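Local coordinates for protein Alp7A (Bacillus subtilis, PDB 5EC0) that binds ADP as a bacterial actin-like protein and probably forms the cytoskeletal filaments that segregate its plasmid in Bacillus subtilis, at residues A[207-212]-A[218-223]; A[305-310]-A[324-329]. All coordinates share one frame; numbering follows the deposited sequence.

Contact 1 (A[207-212]-A[218-223]); sequences DVVFCD and DDLVLL
Val208, Phe210 and Asp212 face Leu223, Val221 and Asp219 as the hydrogen-bonded pairs of an antiparallel hairpin, each satisfying two NH and two CO groups. Phe210 N gives a 2.8 Å bond to Val221 O, answered by Val221 N to Phe210 O at 2.9 Å. At the turn, Asp219 N reaches Asp212 O at 3.0 Å, 31° out of the carbonyl plane. A water lies within hydrogen-bonding distance of Asp212 O and Asp219 OD2 but has more acceptors near it than protons. Asp212 OD2 takes Ser181 OG and Asn365 ND2; Asp219 takes Ser238 OG on OD1 and Thr217 OG1 on OD2. On the same face Leu223, its CG anti to the carbonyl carbon (chi1 -50°) and its chain then extended, sets CD1 over the flat Phe210 ring, 3.7 Å from the centroid, a CH-pi contact. Were the ring cut back to an alanine here, that methyl would probably lose its aromatic seat and a gap open against Leu325 and Phe327. On the other face Leu220 CD2 lies 3.6 Å from Cys211 SG. Apolar side chains thus line both faces midway, while three buried acids at the turn need polar partners, Asp212 approaching bound magnesium and ADP.

Contact 2 (A[305-310]-A[324-329]); sequences IKIAQA and YLYFGG. With ADP (adenosine-5'-diphosphate), chain D.
Ile307 reaches from helix 292-313 onto Tyr326 of strand 322-327, one of two places where helix and strand touch. CD1 of Ile307 does the touching, 3.6 Å from Tyr326 CZ and 3.3 Å from its OH, the two side chains crossing at about a right angle. CG1 stands anti to the carbonyl carbon (chi1 -62°), and a second turn about CB-CG1 (chi2 -54°) brings CD1 to the phenol end of the ring. A branched isoleucine suits the spot because its long arm meets the tyrosine while the side chain also packs on Val341, Thr342 and Tyr346. One turn further along, Ala310 points its methyl at the strand; CB is 4.3 Å from Tyr324 CE2, and so small a side chain lets helix and sheet lie close. Ala310 O lies in the plane of the Tyr324 ring, at its edge, 4.0 Å from CE2.

No hydrogen bond crosses between the two segments. The buried Tyr326 OH is hydrogen-bonded to His355 ND1. Lys306 pairs within the helix, its NZ donating to Gln309 OE1 at 2.9 Å from above the amide plane, and also forms a salt bridge with Asp218 OD2.

At this end of the strand the grip on the ligand is through backbone: Gly329 N gives a nearly straight bond (168°) to O2A of ADP, 2.8 Å long, alongside bonds from Gly215 N, Asn12 ND2 and Glu266 OE2. A side chain at Gly329 would run into the ribose O4', and with the phi and psi of Gly328 a CB there would press on the carbonyl O of Phe327.

Helix 292-313 thereby lies against one face of the strand, with helix 335-346 beside it touching Ile307 and Tyr326, while Leu325 and Phe327 turn to the other face, toward helix 364-386.

From the N terminus, the chain first runs out along 207-212, turns through the glycine-rich loop that includes Gly215, a residue binding ADP, and returns along 218-223, so contact 1 closes a short hairpin. Contact 2 comes later and closes the connection from helix 292-313 to strand 322-327. The two loops follow in series, neither nesting nor crossing. They meet in space because strands 207-213 and 322-327 are parallel neighbours in the five-stranded sheet: Cys211 N probably bonds to Leu325 O, Cys211 O to Phe327 N. Together they join hairpin, covering helix, the glycine-rich turn and the glycines where strand 322-327 gives way to helix 328-333, as in the actin-like ATPase fold.

Contact 1 (A[207-212]-A[218-223])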
loop_
_atom_site.group_PDB
_atom_site.type_symbol
_atom_site.label_atom_id
_atom_site.label_comp_id
_atom_site.label_asym_id
_atom_site.label_seq_id
_atom_site.Cartn_x
_atom_site.Cartn_y
_atom_site.Cartn_z
ATOM N N ASP A 207 -20.651 15.579 -0.870
ATOM C CA ASP A 207 -19.377 15.516 -0.173
ATOM C C ASP A 207 -19.138 14.036 0.160
ATOM O O ASP A 207 -20.080 13.302 0.460
ATOM C CB ASP A 207 -19.373 16.373 1.089
ATOM C CG ASP A 207 -19.545 17.860 0.797
ATOM O OD1 ASP A 207 -19.287 18.314 -0.344
ATOM O OD2 ASP A 207 -19.934 18.581 1.735
ATOM N N VAL A 208 -17.890 13.601 0.093
ATOM C CA VAL A 208 -17.573 12.207 0.299
ATOM C C VAL A 208 -16.511 12.040 1.369
ATOM O O VAL A 208 -15.467 12.710 1.332
ATOM C CB VAL A 208 -17.095 11.548 -1.021
ATOM C CG1 VAL A 208 -16.484 10.173 -0.763
ATOM C CG2 VAL A 208 -18.261 11.434 -1.987
ATOM N N VAL A 209 -16.773 11.145 2.320
ATOM C CA VAL A 209 -15.743 10.756 3.268
ATOM C C VAL A 209 -14.958 9.531 2.766
ATOM O O VAL A 209 -15.464 8.391 2.760
ATOM C CB VAL A 209 -16.336 10.470 4.659
ATOM C CG1 VAL A 209 -15.240 10.055 5.634
ATOM C CG2 VAL A 209 -17.062 11.701 5.171
ATOM N N PHE A 210 -13.722 9.780 2.332
ATOM C CA PHE A 210 -12.825 8.698 1.906
ATOM C C PHE A 210 -12.270 7.988 3.115
ATOM O O PHE A 210 -11.614 8.621 3.935
ATOM C CB PHE A 210 -11.673 9.235 1.073
ATOM C CG PHE A 210 -11.828 9.029 -0.401
ATOM C CD1 PHE A 210 -13.062 9.158 -1.012
ATOM C CD2 PHE A 210 -10.722 8.728 -1.182
ATOM C CE1 PHE A 210 -13.201 8.978 -2.388
ATOM C CE2 PHE A 210 -10.847 8.530 -2.547
ATOM C CZ PHE A 210 -12.094 8.662 -3.156
ATOM N N CYS A 211 -12.531 6.685 3.231
ATOM C CA CYS A 211 -12.068 5.916 4.390
ATOM C C CYS A 211 -11.027 4.863 4.018
ATOM O O CYS A 211 -11.366 3.765 3.567
ATOM C CB CYS A 211 -13.241 5.243 5.083
ATOM S SG CYS A 211 -14.535 6.394 5.527
ATOM N N ASP A 212 -9.762 5.224 4.202
ATOM C CA ASP A 212 -8.636 4.337 3.933
ATOM C C ASP A 212 -8.405 3.419 5.145
ATOM O O ASP A 212 -7.684 3.775 6.084
ATOM C CB ASP A 212 -7.387 5.172 3.613
ATOM C CG ASP A 212 -6.221 4.338 3.090
ATOM O OD1 ASP A 212 -6.259 3.086 3.174
ATOM O OD2 ASP A 212 -5.241 4.954 2.619
ATOM N N ASP A 218 -6.362 3.959 10.346
ATOM C CA ASP A 218 -7.541 4.269 9.545
ATOM C C ASP A 218 -7.563 5.762 9.228
ATOM O O ASP A 218 -7.711 6.590 10.121
ATOM C CB ASP A 218 -8.810 3.834 10.276
ATOM C CG ASP A 218 -8.839 2.342 10.521
ATOM O OD1 ASP A 218 -8.887 1.578 9.533
ATOM O OD2 ASP A 218 -8.795 1.925 11.696
ATOM N N ASP A 219 -7.395 6.098 7.954
ATOM C CA ASP A 219 -7.239 7.493 7.544
ATOM C C ASP A 219 -8.439 7.981 6.740
ATOM O O ASP A 219 -8.894 7.312 5.807
ATOM C CB ASP A 219 -5.956 7.669 6.729
ATOM C CG ASP A 219 -4.759 6.974 7.368
ATOM O OD1 ASP A 219 -4.118 7.579 8.247
ATOM O OD2 ASP A 219 -4.469 5.818 6.995
ATOM N N LEU A 220 -8.951 9.149 7.105
ATOM C CA LEU A 220 -10.147 9.668 6.462
ATOM C C LEU A 220 -9.905 11.038 5.850
ATOM O O LEU A 220 -9.252 11.899 6.456
ATOM C CB LEU A 220 -11.302 9.733 7.464
ATOM C CG LEU A 220 -11.689 8.400 8.120
ATOM C CD1 LEU A 220 -11.021 8.244 9.468
ATOM C CD2 LEU A 220 -13.193 8.303 8.271
ATOM N N VAL A 221 -10.424 11.226 4.640
ATOM C CA VAL A 221 -10.327 12.505 3.945
ATOM C C VAL A 221 -11.715 13.015 3.547
ATOM O O VAL A 221 -12.518 12.265 2.998
ATOM C CB VAL A 221 -9.467 12.396 2.686
ATOM C CG1 VAL A 221 -9.042 13.783 2.230
ATOM C CG2 VAL A 221 -8.256 11.530 2.958
ATOM N N LEU A 222 -12.004 14.282 3.821
ATOM C CA LEU A 222 -13.301 14.844 3.427
ATOM C C LEU A 222 -13.170 15.545 2.070
ATOM O O LEU A 222 -12.496 16.570 1.953
ATOM C CB LEU A 222 -13.833 15.795 4.504
ATOM C CG LEU A 222 -15.233 16.403 4.310
ATOM C CD1 LEU A 222 -16.257 15.293 4.161
ATOM C CD2 LEU A 222 -15.606 17.319 5.483
ATOM N N LEU A 223 -13.783 14.962 1.039
ATOM C CA LEU A 223 -13.739 15.527 -0.309
ATOM C C LEU A 223 -15.041 16.233 -0.659
ATOM O O LEU A 223 -16.101 15.604 -0.702
ATOM C CB LEU A 223 -13.454 14.445 -1.356
ATOM C CG LEU A 223 -12.256 13.520 -1.098
ATOM C CD1 LEU A 223 -12.118 12.498 -2.205
ATOM C CD2 LEU A 223 -10.969 14.293 -0.947
HETATM O O HOH W 1 -4.882 3.228 5.969
#

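Contact 2 (A[305-310]-A[324-329])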
loop_
_atom_site.group_PDB
_atom_site.type_symbol
_atom_site.label_atom_id
_atom_site.label_comp_id
_atom_site.label_asym_id
_atom_site.label_seq_id
_atom_site.Cartn_x
_atom_site.Cartn_y
_atom_site.Cartn_z
ATOM N N ILE A 305 -17.297 -0.584 14.891
ATOM C CA ILE A 305 -16.405 0.460 15.372
ATOM C C ILE A 305 -15.961 1.383 14.213
ATOM O O ILE A 305 -15.918 2.598 14.373
ATOM C CB ILE A 305 -15.178 -0.155 16.088
ATOM C CG1 ILE A 305 -15.621 -0.883 17.367
ATOM C CG2 ILE A 305 -14.173 0.915 16.459
ATOM C CD1 ILE A 305 -14.670 -1.981 17.802
ATOM N N LYS A 306 -15.664 0.822 13.042
ATOM C CA LYS A 306 -15.213 1.649 11.919
ATOM C C LYS A 306 -16.316 2.582 11.409
ATOM O O LYS A 306 -16.081 3.777 11.212
ATOM C CB LYS A 306 -14.692 0.784 10.763
ATOM C CG LYS A 306 -13.501 -0.120 11.075
ATOM C CD LYS A 306 -12.252 0.640 11.528
ATOM C CE LYS A 306 -12.158 0.713 13.047
ATOM N NZ LYS A 306 -10.989 1.510 13.494
ATOM N N ILE A 307 -17.516 2.048 11.205
ATOM C CA ILE A 307 -18.606 2.857 10.682
ATOM C C ILE A 307 -18.868 4.028 11.618
ATOM O O ILE A 307 -19.041 5.158 11.169
ATOM C CB ILE A 307 -19.902 2.041 10.494
ATOM C CG1 ILE A 307 -19.692 0.929 9.475
ATOM C CG2 ILE A 307 -21.035 2.938 10.007
ATOM C CD1 ILE A 307 -19.157 1.423 8.138
ATOM N N ALA A 308 -18.862 3.753 12.921
ATOM C CA ALA A 308 -19.123 4.774 13.935
ATOM C C ALA A 308 -18.017 5.823 13.973
ATOM O O ALA A 308 -18.294 7.004 14.158
ATOM C CB ALA A 308 -19.291 4.132 15.316
ATOM N N GLN A 309 -16.767 5.393 13.801
ATOM C CA GLN A 309 -15.648 6.325 13.735
ATOM C C GLN A 309 -15.812 7.279 12.552
ATOM O O GLN A 309 -15.682 8.491 12.701
ATOM C CB GLN A 309 -14.315 5.581 13.611
ATOM C CG GLN A 309 -13.649 5.184 14.922
ATOM C CD GLN A 309 -12.331 4.426 14.698
ATOM O OE1 GLN A 309 -11.858 4.276 13.559
ATOM N NE2 GLN A 309 -11.736 3.946 15.788
ATOM N N ALA A 310 -16.102 6.720 11.380
ATOM C CA ALA A 310 -16.217 7.503 10.157
ATOM C C ALA A 310 -17.363 8.492 10.256
ATOM O O ALA A 310 -17.237 9.657 9.865
ATOM C CB ALA A 310 -16.414 6.592 8.957
ATOM N N TYR A 324 -19.976 7.709 1.656
ATOM C CA TYR A 324 -18.789 7.090 2.230
ATOM C C TYR A 324 -18.191 6.118 1.235
ATOM O O TYR A 324 -18.879 5.213 0.735
ATOM C CB TYR A 324 -19.140 6.389 3.553
ATOM C CG TYR A 324 -19.619 7.377 4.594
ATOM C CD1 TYR A 324 -20.908 7.898 4.547
ATOM C CD2 TYR A 324 -18.769 7.820 5.594
ATOM C CE1 TYR A 324 -21.335 8.829 5.466
ATOM C CE2 TYR A 324 -19.184 8.735 6.522
ATOM C CZ TYR A 324 -20.465 9.242 6.450
ATOM O OH TYR A 324 -20.870 10.154 7.374
ATOM N N LEU A 325 -16.916 6.330 0.924
ATOM C CA LEU A 325 -16.176 5.408 0.084
ATOM C C LEU A 325 -15.093 4.740 0.908
ATOM O O LEU A 325 -14.158 5.405 1.353
ATOM C CB LEU A 325 -15.547 6.103 -1.127
ATOM C CG LEU A 325 -14.944 5.028 -2.053
ATOM C CD1 LEU A 325 -15.964 4.517 -3.075
ATOM C CD2 LEU A 325 -13.610 5.421 -2.721
ATOM N N TYR A 326 -15.219 3.423 1.076
ATOM C CA TYR A 326 -14.313 2.614 1.902
ATOM C C TYR A 326 -13.277 1.886 1.054
ATOM O O TYR A 326 -13.626 1.242 0.072
ATOM C CB TYR A 326 -15.118 1.585 2.732
ATOM C CG TYR A 326 -16.226 2.188 3.584
ATOM C CD1 TYR A 326 -15.974 2.612 4.884
ATOM C CD2 TYR A 326 -17.515 2.333 3.090
ATOM C CE1 TYR A 326 -16.969 3.166 5.662
ATOM C CE2 TYR A 326 -18.525 2.884 3.868
ATOM C CZ TYR A 326 -18.239 3.300 5.149
ATOM O OH TYR A 326 -19.215 3.853 5.934
ATOM N N PHE A 327 -12.002 1.992 1.420
ATOM C CA PHE A 327 -10.954 1.230 0.730
ATOM C C PHE A 327 -9.796 0.859 1.676
ATOM O O PHE A 327 -9.962 0.809 2.893
ATOM C CB PHE A 327 -10.426 1.991 -0.522
ATOM C CG PHE A 327 -9.915 3.396 -0.246
ATOM C CD1 PHE A 327 -10.797 4.448 -0.048
ATOM C CD2 PHE A 327 -8.550 3.664 -0.225
ATOM C CE1 PHE A 327 -10.324 5.735 0.208
ATOM C CE2 PHE A 327 -8.070 4.940 0.006
ATOM C CZ PHE A 327 -8.954 5.982 0.221
ATOM N N GLY A 328 -8.617 0.599 1.117
ATOM C CA GLY A 328 -7.567 -0.037 1.894
ATOM C C GLY A 328 -7.779 -1.548 1.929
ATOM O O GLY A 328 -8.851 -2.043 1.542
ATOM N N GLY A 329 -6.762 -2.274 2.396
ATOM C CA GLY A 329 -6.794 -3.729 2.434
ATOM C C GLY A 329 -7.798 -4.272 3.441
ATOM O O GLY A 329 -8.403 -5.325 3.238
HETATM P PB ADP D . -1.467 -1.196 5.979
HETATM O O1B ADP D . -0.564 -0.631 4.889
HETATM O O2B ADP D . -1.674 -0.315 7.199
HETATM O O3B ADP D . -1.205 -2.629 6.380
HETATM P PA ADP D . -3.294 -2.022 3.889
HETATM O O1A ADP D . -2.054 -2.531 3.190
HETATM O O2A ADP D . -4.317 -1.201 3.124
HETATM O O3A ADP D . -2.922 -1.249 5.266
HETATM O "O5'" ADP D . -4.066 -3.264 4.531
HETATM C "C5'" ADP D . -3.406 -4.468 4.899
HETATM C "C4'" ADP D . -4.533 -5.462 5.091
HETATM O "O4'" ADP D . -5.016 -5.836 3.805
HETATM C "C3'" ADP D . -4.124 -6.759 5.762
HETATM O "O3'" ADP D . -4.446 -6.725 7.152
HETATM C "C2'" ADP D . -4.959 -7.819 5.070
HETATM O "O2'" ADP D . -5.938 -8.282 5.999
HETATM C "C1'" ADP D . -5.649 -7.104 3.914
HETATM N N9 ADP D . -5.548 -7.801 2.612
HETATM C C8 ADP D . -6.609 -7.991 1.800
HETATM N N7 ADP D . -6.250 -8.645 0.673
HETATM C C5 ADP D . -4.929 -8.869 0.751
HETATM C C6 ADP D . -3.948 -9.525 -0.134
HETATM N N6 ADP D . -4.358 -10.052 -1.321
HETATM N N1 ADP D . -2.663 -9.565 0.282
HETATM C C2 ADP D . -2.293 -9.037 1.472
HETATM N N3 ADP D . -3.132 -8.420 2.342
HETATM C C4 ADP D . -4.457 -8.315 2.033
#